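PDB 3C1A: putative oxidoreductase, which probably catalyses NAD(P)-dependent oxidation or reduction of an as yet unidentified substrate, as a two-domain member of the GFO/IDH/MocA family with a Rossmann nucleotide-binding domain. Local coordinates for residues E110-A115 with S299-G304; A88-G93 with K117-M122; M179-M184 with G304-R309; L102-A107 with M168-G173; V73-P78 with A83-A88. One frame throughout, in Å; residues are numbered along the deposited sequence.

Contact 1: E110-A115 with S299-G304; sequences EAVAAA and SPLELG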
# COMPACT_ATOMS: atom_id res chain seq x y z
N GLU A 110 -15.10 -5.14 -6.45
CA GLU A 110 -15.50 -6.23 -7.35
C GLU A 110 -15.81 -5.73 -8.76
O GLU A 110 -15.56 -6.44 -9.73
CB GLU A 110 -16.69 -6.98 -6.75
CG GLU A 110 -16.25 -7.72 -5.50
CD GLU A 110 -17.38 -8.29 -4.70
OE1 GLU A 110 -18.44 -7.64 -4.58
OE2 GLU A 110 -17.18 -9.40 -4.16
N ALA A 111 -16.32 -4.50 -8.89
CA ALA A 111 -16.65 -3.92 -10.21
C ALA A 111 -15.40 -3.64 -11.02
O ALA A 111 -15.32 -3.90 -12.24
CB ALA A 111 -17.44 -2.65 -10.07
N VAL A 112 -14.41 -3.11 -10.32
CA VAL A 112 -13.06 -2.98 -10.85
C VAL A 112 -12.39 -4.31 -11.28
O VAL A 112 -11.94 -4.44 -12.42
CB VAL A 112 -12.20 -2.22 -9.82
CG1 VAL A 112 -10.76 -2.12 -10.32
CG2 VAL A 112 -12.80 -0.82 -9.53
N ALA A 113 -12.29 -5.28 -10.38
CA ALA A 113 -11.87 -6.66 -10.72
C ALA A 113 -12.49 -7.19 -12.03
O ALA A 113 -11.80 -7.72 -12.89
CB ALA A 113 -12.19 -7.62 -9.56
N ALA A 114 -13.81 -7.06 -12.14
CA ALA A 114 -14.57 -7.53 -13.30
C ALA A 114 -14.18 -6.81 -14.59
O ALA A 114 -14.07 -7.46 -15.63
CB ALA A 114 -16.06 -7.39 -13.03
N ALA A 115 -13.99 -5.49 -14.54
CA ALA A 115 -13.60 -4.72 -15.71
C ALA A 115 -12.17 -5.03 -16.20
O ALA A 115 -11.93 -5.17 -17.40
CB ALA A 115 -13.77 -3.21 -15.43
N SER A 299 1.89 -6.59 -6.30
CA SER A 299 0.71 -6.05 -5.65
C SER A 299 -0.45 -5.92 -6.64
O SER A 299 -0.86 -4.80 -6.98
CB SER A 299 1.08 -4.70 -5.05
OG SER A 299 0.06 -4.21 -4.19
N PRO A 300 -1.01 -7.06 -7.08
CA PRO A 300 -2.07 -7.04 -8.05
C PRO A 300 -3.41 -6.55 -7.53
O PRO A 300 -3.68 -6.52 -6.33
CB PRO A 300 -2.21 -8.52 -8.44
CG PRO A 300 -1.79 -9.25 -7.25
CD PRO A 300 -0.64 -8.45 -6.72
N LEU A 301 -4.25 -6.23 -8.48
CA LEU A 301 -5.61 -5.86 -8.21
C LEU A 301 -6.35 -6.87 -7.29
O LEU A 301 -7.13 -6.46 -6.41
CB LEU A 301 -6.36 -5.77 -9.54
CG LEU A 301 -7.83 -5.41 -9.46
CD1 LEU A 301 -8.07 -4.16 -8.63
CD2 LEU A 301 -8.29 -5.23 -10.89
N GLU A 302 -6.13 -8.16 -7.52
CA GLU A 302 -6.81 -9.20 -6.72
C GLU A 302 -6.43 -9.10 -5.25
O GLU A 302 -7.24 -9.31 -4.36
CB GLU A 302 -6.46 -10.61 -7.21
CG GLU A 302 -7.28 -11.70 -6.51
CD GLU A 302 -8.77 -11.38 -6.50
OE1 GLU A 302 -9.30 -10.97 -7.58
OE2 GLU A 302 -9.40 -11.51 -5.42
N LEU A 303 -5.19 -8.78 -4.98
CA LEU A 303 -4.78 -8.55 -3.62
C LEU A 303 -5.45 -7.32 -3.02
O LEU A 303 -5.86 -7.37 -1.88
CB LEU A 303 -3.26 -8.42 -3.51
CG LEU A 303 -2.66 -8.31 -2.10
CD1 LEU A 303 -2.98 -9.50 -1.24
CD2 LEU A 303 -1.12 -8.12 -2.18
N GLY A 304 -5.58 -6.24 -3.80
CA GLY A 304 -6.30 -5.04 -3.34
C GLY A 304 -7.73 -5.37 -2.99
O GLY A 304 -8.28 -4.89 -1.97

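Contact 2: A88-G93 with K117-M122; sequences AAIASG and KATGVM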
# COMPACT_ATOMS: atom_id res chain seq x y z
N ALA A 88 -12.98 4.09 -15.61
CA ALA A 88 -12.82 4.94 -16.81
C ALA A 88 -11.51 4.69 -17.48
O ALA A 88 -11.45 4.61 -18.69
CB ALA A 88 -12.92 6.40 -16.45
N ALA A 89 -10.45 4.57 -16.70
CA ALA A 89 -9.14 4.25 -17.23
C ALA A 89 -9.10 2.89 -17.93
O ALA A 89 -8.59 2.78 -19.04
CB ALA A 89 -8.06 4.34 -16.12
N ILE A 90 -9.67 1.87 -17.28
CA ILE A 90 -9.76 0.51 -17.84
C ILE A 90 -10.52 0.52 -19.16
O ILE A 90 -10.09 -0.10 -20.13
CB ILE A 90 -10.46 -0.48 -16.85
CG1 ILE A 90 -9.57 -0.73 -15.61
CG2 ILE A 90 -10.75 -1.81 -17.52
CD1 ILE A 90 -10.30 -1.41 -14.43
N ALA A 91 -11.70 1.15 -19.14
CA ALA A 91 -12.55 1.31 -20.33
C ALA A 91 -11.77 1.93 -21.50
O ALA A 91 -12.04 1.62 -22.67
CB ALA A 91 -13.77 2.16 -19.98
N SER A 92 -10.84 2.82 -21.18
CA SER A 92 -9.96 3.44 -22.17
C SER A 92 -8.73 2.64 -22.57
O SER A 92 -7.95 3.11 -23.41
CB SER A 92 -9.49 4.81 -21.66
OG SER A 92 -10.51 5.78 -21.86
N GLY A 93 -8.52 1.46 -21.99
CA GLY A 93 -7.34 0.67 -22.30
C GLY A 93 -6.04 1.12 -21.66
O GLY A 93 -4.98 0.65 -22.05
N LYS A 117 -10.67 -7.95 -15.67
CA LYS A 117 -10.86 -9.26 -16.27
C LYS A 117 -11.43 -9.17 -17.72
O LYS A 117 -10.86 -9.77 -18.66
CB LYS A 117 -11.83 -10.08 -15.41
CG LYS A 117 -12.06 -11.49 -15.85
CD LYS A 117 -13.04 -12.19 -14.91
CE LYS A 117 -13.31 -13.63 -15.32
NZ LYS A 117 -12.02 -14.35 -15.44
N ALA A 118 -12.54 -8.43 -17.87
CA ALA A 118 -13.24 -8.34 -19.17
C ALA A 118 -12.39 -7.67 -20.23
O ALA A 118 -12.45 -8.03 -21.39
CB ALA A 118 -14.57 -7.64 -19.01
N THR A 119 -11.54 -6.73 -19.83
CA THR A 119 -10.74 -5.94 -20.76
C THR A 119 -9.28 -6.40 -20.86
O THR A 119 -8.58 -5.95 -21.74
CB THR A 119 -10.69 -4.44 -20.36
OG1 THR A 119 -10.14 -4.34 -19.05
CG2 THR A 119 -12.08 -3.78 -20.38
N GLY A 120 -8.81 -7.22 -19.92
CA GLY A 120 -7.38 -7.55 -19.80
C GLY A 120 -6.41 -6.45 -19.36
O GLY A 120 -5.20 -6.68 -19.39
N VAL A 121 -6.91 -5.30 -18.93
CA VAL A 121 -6.05 -4.15 -18.56
C VAL A 121 -5.28 -4.41 -17.26
O VAL A 121 -5.83 -4.93 -16.29
CB VAL A 121 -6.87 -2.80 -18.50
CG1 VAL A 121 -6.16 -1.74 -17.78
CG2 VAL A 121 -7.37 -2.33 -19.90
N MSE A 122 -4.00 -4.06 -17.24
CA MSE A 122 -3.18 -4.27 -16.06
C MSE A 122 -3.54 -3.22 -14.97
O MSE A 122 -3.56 -2.03 -15.25
CB MSE A 122 -1.70 -4.17 -16.46
CG MSE A 122 -0.83 -4.61 -15.38
SE MSE A 122 0.98 -4.20 -15.95
CE MSE A 122 1.20 -2.37 -15.49

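Contact 3: M179-M184 with G304-R309; sequences MVLDLM and GLRVVR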
# COMPACT_ATOMS: atom_id res chain seq x y z
N MSE A 179 0.38 -6.68 3.70
CA MSE A 179 1.61 -7.36 4.11
C MSE A 179 1.28 -8.76 4.67
O MSE A 179 1.88 -9.76 4.25
CB MSE A 179 2.35 -6.48 5.11
CG MSE A 179 3.62 -7.06 5.64
SE MSE A 179 3.35 -8.20 7.21
CE MSE A 179 2.92 -6.86 8.46
N VAL A 180 0.29 -8.84 5.55
CA VAL A 180 -0.12 -10.11 6.14
C VAL A 180 -0.64 -11.12 5.09
O VAL A 180 -0.16 -12.25 5.02
CB VAL A 180 -1.09 -9.91 7.30
CG1 VAL A 180 -1.52 -11.23 7.87
CG2 VAL A 180 -0.42 -9.08 8.44
N LEU A 181 -1.57 -10.69 4.25
CA LEU A 181 -2.05 -11.52 3.13
C LEU A 181 -0.94 -11.92 2.15
O LEU A 181 -0.93 -13.07 1.67
CB LEU A 181 -3.19 -10.86 2.38
CG LEU A 181 -4.47 -10.42 3.12
CD1 LEU A 181 -5.54 -9.83 2.15
CD2 LEU A 181 -5.10 -11.54 3.93
N ASP A 182 -0.02 -11.02 1.86
CA ASP A 182 1.13 -11.34 1.00
C ASP A 182 2.05 -12.41 1.63
O ASP A 182 2.43 -13.39 0.96
CB ASP A 182 1.95 -10.12 0.66
CG ASP A 182 3.06 -10.43 -0.31
OD1 ASP A 182 2.76 -10.94 -1.42
OD2 ASP A 182 4.23 -10.18 0.05
N LEU A 183 2.34 -12.26 2.91
CA LEU A 183 3.06 -13.28 3.70
C LEU A 183 2.38 -14.63 3.75
O LEU A 183 3.04 -15.65 3.56
CB LEU A 183 3.26 -12.79 5.14
CG LEU A 183 4.01 -13.67 6.16
CD1 LEU A 183 5.42 -13.94 5.66
CD2 LEU A 183 4.06 -13.08 7.60
N MSE A 184 1.09 -14.66 4.06
CA MSE A 184 0.40 -15.92 4.38
C MSE A 184 -0.07 -16.67 3.14
O MSE A 184 -0.29 -17.85 3.22
CB MSE A 184 -0.79 -15.71 5.30
CG MSE A 184 -0.47 -15.15 6.67
SE MSE A 184 0.89 -16.12 7.68
CE MSE A 184 -0.29 -17.46 8.50
N GLY A 304 -5.58 -6.24 -3.80
CA GLY A 304 -6.30 -5.04 -3.34
C GLY A 304 -7.73 -5.37 -2.99
O GLY A 304 -8.28 -4.89 -1.97
N LEU A 305 -8.35 -6.20 -3.81
CA LEU A 305 -9.72 -6.63 -3.53
C LEU A 305 -9.81 -7.42 -2.20
O LEU A 305 -10.72 -7.20 -1.37
CB LEU A 305 -10.29 -7.40 -4.72
CG LEU A 305 -11.59 -8.19 -4.52
CD1 LEU A 305 -12.76 -7.34 -4.02
CD2 LEU A 305 -11.95 -8.80 -5.84
N ARG A 306 -8.89 -8.34 -2.01
CA ARG A 306 -8.89 -9.20 -0.82
C ARG A 306 -8.64 -8.36 0.44
O ARG A 306 -9.22 -8.65 1.49
CB ARG A 306 -7.84 -10.30 -0.94
CG ARG A 306 -8.12 -11.29 -2.06
CD ARG A 306 -6.87 -12.09 -2.41
NE ARG A 306 -6.30 -12.71 -1.23
CZ ARG A 306 -5.02 -13.02 -1.05
NH1 ARG A 306 -4.15 -12.86 -2.03
NH2 ARG A 306 -4.63 -13.57 0.09
N VAL A 307 -7.77 -7.34 0.34
CA VAL A 307 -7.51 -6.37 1.44
C VAL A 307 -8.80 -5.62 1.79
O VAL A 307 -9.08 -5.43 2.98
CB VAL A 307 -6.49 -5.32 1.07
CG1 VAL A 307 -6.45 -4.20 2.09
CG2 VAL A 307 -5.05 -5.99 0.82
N VAL A 308 -9.52 -5.16 0.76
CA VAL A 308 -10.81 -4.48 0.96
C VAL A 308 -11.83 -5.38 1.66
O VAL A 308 -12.63 -4.92 2.52
CB VAL A 308 -11.42 -3.92 -0.36
CG1 VAL A 308 -12.91 -3.49 -0.19
CG2 VAL A 308 -10.65 -2.71 -0.86
N ARG A 309 -11.79 -6.66 1.33
CA ARG A 309 -12.72 -7.62 1.97
C ARG A 309 -12.45 -7.73 3.46
O ARG A 309 -13.35 -7.67 4.27
CB ARG A 309 -12.65 -8.99 1.30
CG ARG A 309 -13.63 -9.98 1.94
CD ARG A 309 -13.69 -11.32 1.25
NE ARG A 309 -14.15 -11.20 -0.12
CZ ARG A 309 -13.38 -11.35 -1.19
NH1 ARG A 309 -12.09 -11.63 -1.06
NH2 ARG A 309 -13.90 -11.23 -2.40
O HOH W 1 -1.60 -13.90 -0.64

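Contact 4: L102-A107 with M168-G173; sequences LTLDLA and MLWDWG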
# COMPACT_ATOMS: atom_id res chain seq x y z
N LEU A 102 -7.64 0.13 -2.25
CA LEU A 102 -8.23 0.03 -3.56
C LEU A 102 -9.53 0.84 -3.63
O LEU A 102 -9.74 1.67 -4.53
CB LEU A 102 -8.51 -1.44 -3.88
CG LEU A 102 -9.31 -1.80 -5.15
CD1 LEU A 102 -8.66 -1.04 -6.40
CD2 LEU A 102 -9.29 -3.24 -5.44
N THR A 103 -10.43 0.54 -2.70
CA THR A 103 -11.65 1.27 -2.52
C THR A 103 -11.96 1.24 -1.03
O THR A 103 -11.18 0.70 -0.24
CB THR A 103 -12.85 0.68 -3.29
OG1 THR A 103 -13.20 -0.61 -2.75
CG2 THR A 103 -12.54 0.55 -4.79
N LEU A 104 -13.07 1.85 -0.65
CA LEU A 104 -13.57 1.74 0.71
C LEU A 104 -14.86 0.92 0.68
O LEU A 104 -15.64 0.99 1.60
CB LEU A 104 -13.85 3.12 1.33
CG LEU A 104 -12.71 4.14 1.31
CD1 LEU A 104 -13.23 5.46 1.90
CD2 LEU A 104 -11.46 3.70 2.07
N ASP A 105 -15.06 0.14 -0.39
CA ASP A 105 -16.33 -0.53 -0.63
C ASP A 105 -16.09 -1.81 -1.42
O ASP A 105 -15.50 -1.75 -2.51
CB ASP A 105 -17.22 0.39 -1.45
CG ASP A 105 -18.56 -0.22 -1.70
OD1 ASP A 105 -19.34 -0.29 -0.74
OD2 ASP A 105 -18.82 -0.68 -2.83
N LEU A 106 -16.58 -2.94 -0.93
CA LEU A 106 -16.33 -4.23 -1.60
C LEU A 106 -16.90 -4.30 -3.01
O LEU A 106 -16.20 -4.64 -3.96
CB LEU A 106 -16.84 -5.41 -0.80
CG LEU A 106 -16.46 -6.82 -1.29
CD1 LEU A 106 -14.97 -7.01 -1.41
CD2 LEU A 106 -17.01 -7.82 -0.32
N ALA A 107 -18.18 -3.94 -3.15
CA ALA A 107 -18.85 -3.98 -4.44
C ALA A 107 -18.13 -3.18 -5.52
O ALA A 107 -18.10 -3.60 -6.67
CB ALA A 107 -20.31 -3.52 -4.31
N MSE A 168 -8.72 5.53 9.96
CA MSE A 168 -7.42 4.89 10.22
C MSE A 168 -7.43 3.40 9.86
O MSE A 168 -6.49 2.91 9.27
CB MSE A 168 -7.06 5.08 11.71
CG MSE A 168 -5.85 4.34 12.14
SE MSE A 168 -5.35 4.74 13.94
CE MSE A 168 -6.93 3.86 14.82
N LEU A 169 -8.49 2.67 10.21
CA LEU A 169 -8.56 1.21 9.95
C LEU A 169 -8.30 0.96 8.45
O LEU A 169 -7.52 0.09 8.08
CB LEU A 169 -9.94 0.64 10.36
CG LEU A 169 -10.16 -0.88 10.41
CD1 LEU A 169 -10.89 -1.30 11.72
CD2 LEU A 169 -10.89 -1.40 9.18
N TRP A 170 -8.93 1.77 7.60
CA TRP A 170 -8.82 1.58 6.16
C TRP A 170 -7.52 2.10 5.66
O TRP A 170 -6.80 1.39 4.96
CB TRP A 170 -9.96 2.29 5.44
CG TRP A 170 -11.22 1.50 5.57
CD1 TRP A 170 -12.06 1.48 6.64
CD2 TRP A 170 -11.73 0.56 4.63
NE1 TRP A 170 -13.09 0.60 6.41
CE2 TRP A 170 -12.91 0.02 5.18
CE3 TRP A 170 -11.30 0.13 3.37
CZ2 TRP A 170 -13.68 -0.92 4.50
CZ3 TRP A 170 -12.06 -0.81 2.71
CH2 TRP A 170 -13.23 -1.32 3.27
N ASP A 171 -7.23 3.35 5.99
CA ASP A 171 -6.06 4.05 5.48
C ASP A 171 -4.76 3.38 5.94
O ASP A 171 -3.99 2.91 5.11
CB ASP A 171 -6.17 5.52 5.91
CG ASP A 171 -5.06 6.40 5.38
OD1 ASP A 171 -4.28 6.02 4.47
OD2 ASP A 171 -4.97 7.53 5.91
N TRP A 172 -4.53 3.30 7.25
CA TRP A 172 -3.33 2.61 7.75
C TRP A 172 -3.48 1.11 7.65
O TRP A 172 -2.54 0.43 7.36
CB TRP A 172 -3.05 2.98 9.21
CG TRP A 172 -2.84 4.44 9.49
CD1 TRP A 172 -3.17 5.51 8.69
CD2 TRP A 172 -2.30 5.00 10.70
NE1 TRP A 172 -2.83 6.69 9.33
CE2 TRP A 172 -2.31 6.40 10.56
CE3 TRP A 172 -1.78 4.45 11.87
CZ2 TRP A 172 -1.83 7.25 11.55
CZ3 TRP A 172 -1.33 5.29 12.85
CH2 TRP A 172 -1.37 6.67 12.70
N GLY A 173 -4.68 0.58 7.89
CA GLY A 173 -4.88 -0.87 7.89
C GLY A 173 -4.60 -1.56 6.56
O GLY A 173 -4.04 -2.65 6.53

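Contact 5: V73-P78 with A83-A88; sequences VIIATP and AEITLA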
# COMPACT_ATOMS: atom_id res chain seq x y z
N VAL A 73 -2.10 5.31 -16.21
CA VAL A 73 -2.61 6.33 -15.28
C VAL A 73 -2.30 5.94 -13.83
O VAL A 73 -2.59 4.81 -13.42
CB VAL A 73 -4.16 6.51 -15.42
CG1 VAL A 73 -4.64 7.65 -14.55
CG2 VAL A 73 -4.56 6.74 -16.90
N ILE A 74 -1.72 6.87 -13.06
CA ILE A 74 -1.59 6.73 -11.64
C ILE A 74 -2.77 7.48 -10.96
O ILE A 74 -2.97 8.70 -11.16
CB ILE A 74 -0.24 7.30 -11.16
CG1 ILE A 74 0.92 6.64 -11.92
CG2 ILE A 74 -0.08 7.18 -9.64
CD1 ILE A 74 2.33 7.04 -11.39
N ILE A 75 -3.58 6.76 -10.19
CA ILE A 75 -4.73 7.33 -9.54
C ILE A 75 -4.39 7.52 -8.03
O ILE A 75 -4.37 6.57 -7.24
CB ILE A 75 -6.02 6.42 -9.80
CG1 ILE A 75 -6.32 6.37 -11.31
CG2 ILE A 75 -7.20 6.95 -9.08
CD1 ILE A 75 -7.23 5.21 -11.73
N ALA A 76 -4.10 8.77 -7.66
CA ALA A 76 -3.78 9.16 -6.30
C ALA A 76 -4.82 10.18 -5.78
O ALA A 76 -4.50 11.31 -5.44
CB ALA A 76 -2.37 9.71 -6.27
N THR A 77 -6.08 9.77 -5.77
CA THR A 77 -7.21 10.59 -5.34
C THR A 77 -7.78 10.00 -4.00
O THR A 77 -7.36 8.93 -3.58
CB THR A 77 -8.33 10.62 -6.44
OG1 THR A 77 -8.81 9.30 -6.72
CG2 THR A 77 -7.83 11.26 -7.76
N PRO A 78 -8.73 10.70 -3.34
CA PRO A 78 -9.31 10.09 -2.15
C PRO A 78 -9.92 8.74 -2.55
O PRO A 78 -10.40 8.61 -3.67
CB PRO A 78 -10.39 11.09 -1.72
CG PRO A 78 -9.86 12.41 -2.24
CD PRO A 78 -9.31 12.03 -3.59
N ALA A 83 -12.86 3.93 -7.63
CA ALA A 83 -13.56 3.03 -8.51
C ALA A 83 -14.00 3.76 -9.81
O ALA A 83 -13.84 3.25 -10.91
CB ALA A 83 -14.77 2.42 -7.78
N GLU A 84 -14.52 4.98 -9.70
CA GLU A 84 -15.00 5.70 -10.90
C GLU A 84 -13.86 5.98 -11.89
O GLU A 84 -13.98 5.80 -13.10
CB GLU A 84 -15.61 7.03 -10.49
CG GLU A 84 -16.24 7.78 -11.61
CD GLU A 84 -16.66 9.20 -11.23
OE1 GLU A 84 -16.29 9.67 -10.13
OE2 GLU A 84 -17.36 9.84 -12.05
N ILE A 85 -12.75 6.44 -11.36
CA ILE A 85 -11.62 6.82 -12.23
C ILE A 85 -10.95 5.58 -12.80
O ILE A 85 -10.60 5.56 -13.99
CB ILE A 85 -10.60 7.68 -11.48
CG1 ILE A 85 -11.27 8.92 -10.88
CG2 ILE A 85 -9.45 8.09 -12.38
CD1 ILE A 85 -10.28 9.81 -10.18
N THR A 86 -10.81 4.55 -11.98
CA THR A 86 -10.24 3.26 -12.43
C THR A 86 -11.06 2.60 -13.53
O THR A 86 -10.54 2.16 -14.51
CB THR A 86 -10.05 2.28 -11.23
OG1 THR A 86 -9.23 2.88 -10.22
CG2 THR A 86 -9.43 0.99 -11.68
N LEU A 87 -12.36 2.50 -13.33
CA LEU A 87 -13.24 2.00 -14.37
C LEU A 87 -13.14 2.77 -15.67
O LEU A 87 -13.17 2.14 -16.72
CB LEU A 87 -14.67 1.99 -13.86
CG LEU A 87 -14.91 0.94 -12.78
CD1 LEU A 87 -16.26 1.25 -12.05
CD2 LEU A 87 -14.88 -0.48 -13.39
N ALA A 88 -12.98 4.09 -15.61
CA ALA A 88 -12.82 4.94 -16.81
C ALA A 88 -11.51 4.69 -17.48
O ALA A 88 -11.45 4.61 -18.69
CB ALA A 88 -12.92 6.40 -16.45

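Contact 1: E110-A115 with S299-G304
Val112 and Leu301 carry the apolar part of this contact, a small patch that is largely buried. One methyl of the valine, CG1, faces the forked end of the leucine: Val112 CG1 lies 3.8 Å from Leu301 CD1, and the same CG1 is 4.0 Å from Leu301 CD2. The two side chains cross obliquely, with the leucine extended far enough to touch the opposing helix with both branches. What gives it this reach is its first torsion, which sets CG anti to the backbone N (chi1 179°) and sends the isobutyl group away from its own helix.

The second kind of contact is side chain against backbone. Leu301 CD2 comes to 3.9 Å from Ala113 CA, meeting the small alanine at its main chain. With so little side chain at this point the helices can approach closely, and the CA atoms of Ala113 and Leu301 are 6.8 Å apart. The helix 106-119 belongs to the Rossmann domain, where it joins two strands of the parallel sheet, while 301-314 is the last helix of the chain; the C-terminal helix thus returns to pack against the nucleotide-binding fold. Leu301 is its first residue, directly after Pro300 at the N-cap position.

No hydrogen bond crosses between the two segments; the backbone bonds run within each. Ala114 N donates to Glu110 O at 3.0 Å, and Gly304 N reaches back to Pro300 O at 3.2 Å across the opening turn. Nearby, Ser299 OG is hydrogen-bonded to Val125 O and His127 ND1, Val112 also touches Thr86 of helix 82-91, and Leu301 also rests on Leu102.

Contact 2: A88-G93 with K117-M122
Ile90, in the last turn of helix 82-91, meets both Thr119 and Val121. Its CG2 methyl, the branch anti to the backbone N, presses on the threonine: Ile90 CG2 is 3.0 Å from Thr119 OG1, a very tight approach, and 3.7 Å from Thr119 CG2. The two side chains cross at about a right angle. The hydroxyl is engaged elsewhere, hydrogen-bonded to Ala115 O one turn back in its own helix, and Thr119 OG1 also receives a weak bond from Val121 N at 3.4 Å. Toward the valine, Ile90 CG2 stands 4.1 Å from Val121 CB, an apolar contact made as the two side chains pass at a slant.

Both helices end here. They are crossover helices of the Rossmann fold: helix 82-91 leads to strand 95-99, helix 106-119 leads to the outermost strand 123-126, and the contact joins their C-terminal ends.

The carbonyl of Ile90 takes part as well. Ile90 O accepts the backbone N of Gly93 at 2.9 Å and has Val121 CG2 against it at 3.5 Å. Further on, Gly93 closes the helix with a Schellman motif; its positive phi of 77° is one that glycine adopts readily. Gly120, likewise with positive phi, is the first residue to leave the other helix. The valine methyl reaches this end too, Gly93 CA lying 3.8 Å from Val121 CG2.

Contact 3: M179-M184 with G304-R309
Leu181 lies over one face of the Arg306 guanidinium with its CD1 methyl, which also reaches the arginine's own helix. There Leu181 CD1 is 3.8 Å from Val307 N and 3.9 Å from Arg306 CB, so the leucine end rests on the backbone at the root of the arginine. Beside it, Leu181 CD1 stands 4.1 Å from Val307 CG2, an apolar methyl contact.

Arg306 returns the approach from its far end. Its chain bends at chi3 (53°), bringing the guanidinium back toward helix 168-184, where Arg306 NH2 lies 3.8 Å from Leu181 CB.

This helix belongs to the C-terminal GFO/IDH/MocA domain and has one side on the large mixed sheet, with Val180 touching Leu213 and Phe215. Leu181 instead meets helix 301-314, which through Leu305 packs on helix 106-119 as well. The C-terminal helix therefore connects the helical layers of the two domains.

The polar end of the arginine has a charged partner and a water. Arg306 NE forms a salt bridge with Asp187, just beyond helix 168-184, a charge pairing that probably fixes how the guanidinium is turned. A water lies at the edge of the guanidinium, in its plane, and accepts from Arg306 NH1 at 3.1 Å. The same water donates to Leu181 O, although the modelled separation of 2.5 Å is short and its exact length is doubtful.

Contact 4: L102-A107 with M168-G173
Leu104 and Trp170 pack where the Rossmann domain meets the C-terminal GFO/IDH/MocA domain, the leucine in the loop between strand 95-99 and helix 106-119, the tryptophan in the first turn of helix 168-184. The indole is thrown outward by a chi1 of -77°, with CG anti to the carbonyl carbon, and its benzene half slides under the loop backbone. A CH-pi contact results: Leu104 CA sits 4.0 Å from the centroid of the six-membered ring, 29° off its normal. Leu104 CG is likewise anti to its carbonyl carbon (chi1 -54°), and CD2 is the branch that lies slantwise over the indole, touching Trp170 CE3 at 3.8 Å. Replacing Trp170 by an alanine would probably leave the Leu104 backbone and CD2 without the surface they rest on and open a gap between the domains.

On the pyrrole side of the indole, Trp170 NE1 has a weak hydrogen bond to Ser315 OG. Asp105 is the N-cap of helix 106-119, its OD2 bonded to Glu108 N, and Thr103 OG1 donates to Asp105 O at 2.6 Å from above the carbonyl plane. Thr103 O, buried and without a polar partner in the model, has Trp170 CZ3 3.4 Å away.

Contact 5: V73-P78 with A83-A88
Ile75 and Ile85 bury equal and largest shares of surface here, one on strand 72-76 and the other on helix 82-91. The two side chains slide past each other in opposite directions, so that the CG1-CD1 arm of Ile75 lies against the CG2 branch of Ile85, while Ile85 CD1 points on toward Thr77. Ile85 CG2 is the shared point, 3.7 Å from Ile75 CD1 and also 3.7 Å from Ile75 CG1.

Past this point each end finds a threonine. The Ile75 end reaches along the helix, Ile75 CD1 lying 3.4 Å from Thr86 OG1 and 3.6 Å from Thr86 N. The hydroxyl is not left wanting by this apolar neighbour, since it is hydrogen-bonded to His82 O in the preceding turn. In the other direction Ile85 CD1 runs toward the end of the strand and meets Thr77 tip to tip, at 3.7 Å from Thr77 CG2. A chi1 of 60° places Thr77 OG1 between the backbone N and the carbonyl carbon, where it is hydrogen-bonded to Thr81 OG1; CG2 is then anti to the carbonyl carbon, facing Ile85.

An alanine in place of Ile75 is likely to leave the Ile85 methyl and the Thr86 backbone without their partner and to open a gap between strand and helix.

Around the contact, Ile85 also touches Ile16 of strand 11-17, and Ile75 touches Val96 and Val98 of strand 95-99, with which it shares backbone bonding at Leu97. Strand 72-76, helix 82-91 and strand 95-99 form a beta-alpha-beta unit, and this buried apolar seam between helix and parallel sheet is that of a classical Rossmann fold.

Contacts 5 and 2 belong to the Rossmann domain alone and share helix 82-91: contact 5 seats it on the sheet in a buried, aliphatic layer, whereas contact 2, about 12 Å away between centres, ties its partly exposed end to that of helix 106-119. Contacts 1 and 3 are buried and share Gly304, using helix 301-314 against the nucleotide-binding domain and against helix 168-184. Contact 4, partly buried, meets the opposite end of helix 168-184 and touches contact 3 through Leu305 and Leu106. Chemistry shifts with place: branched aliphatics in contacts 1 and 5, methyls against a threonine hydroxyl and a helix-ending glycine in contact 2, an arginine with a water in contact 3, an indole against backbone in contact 4.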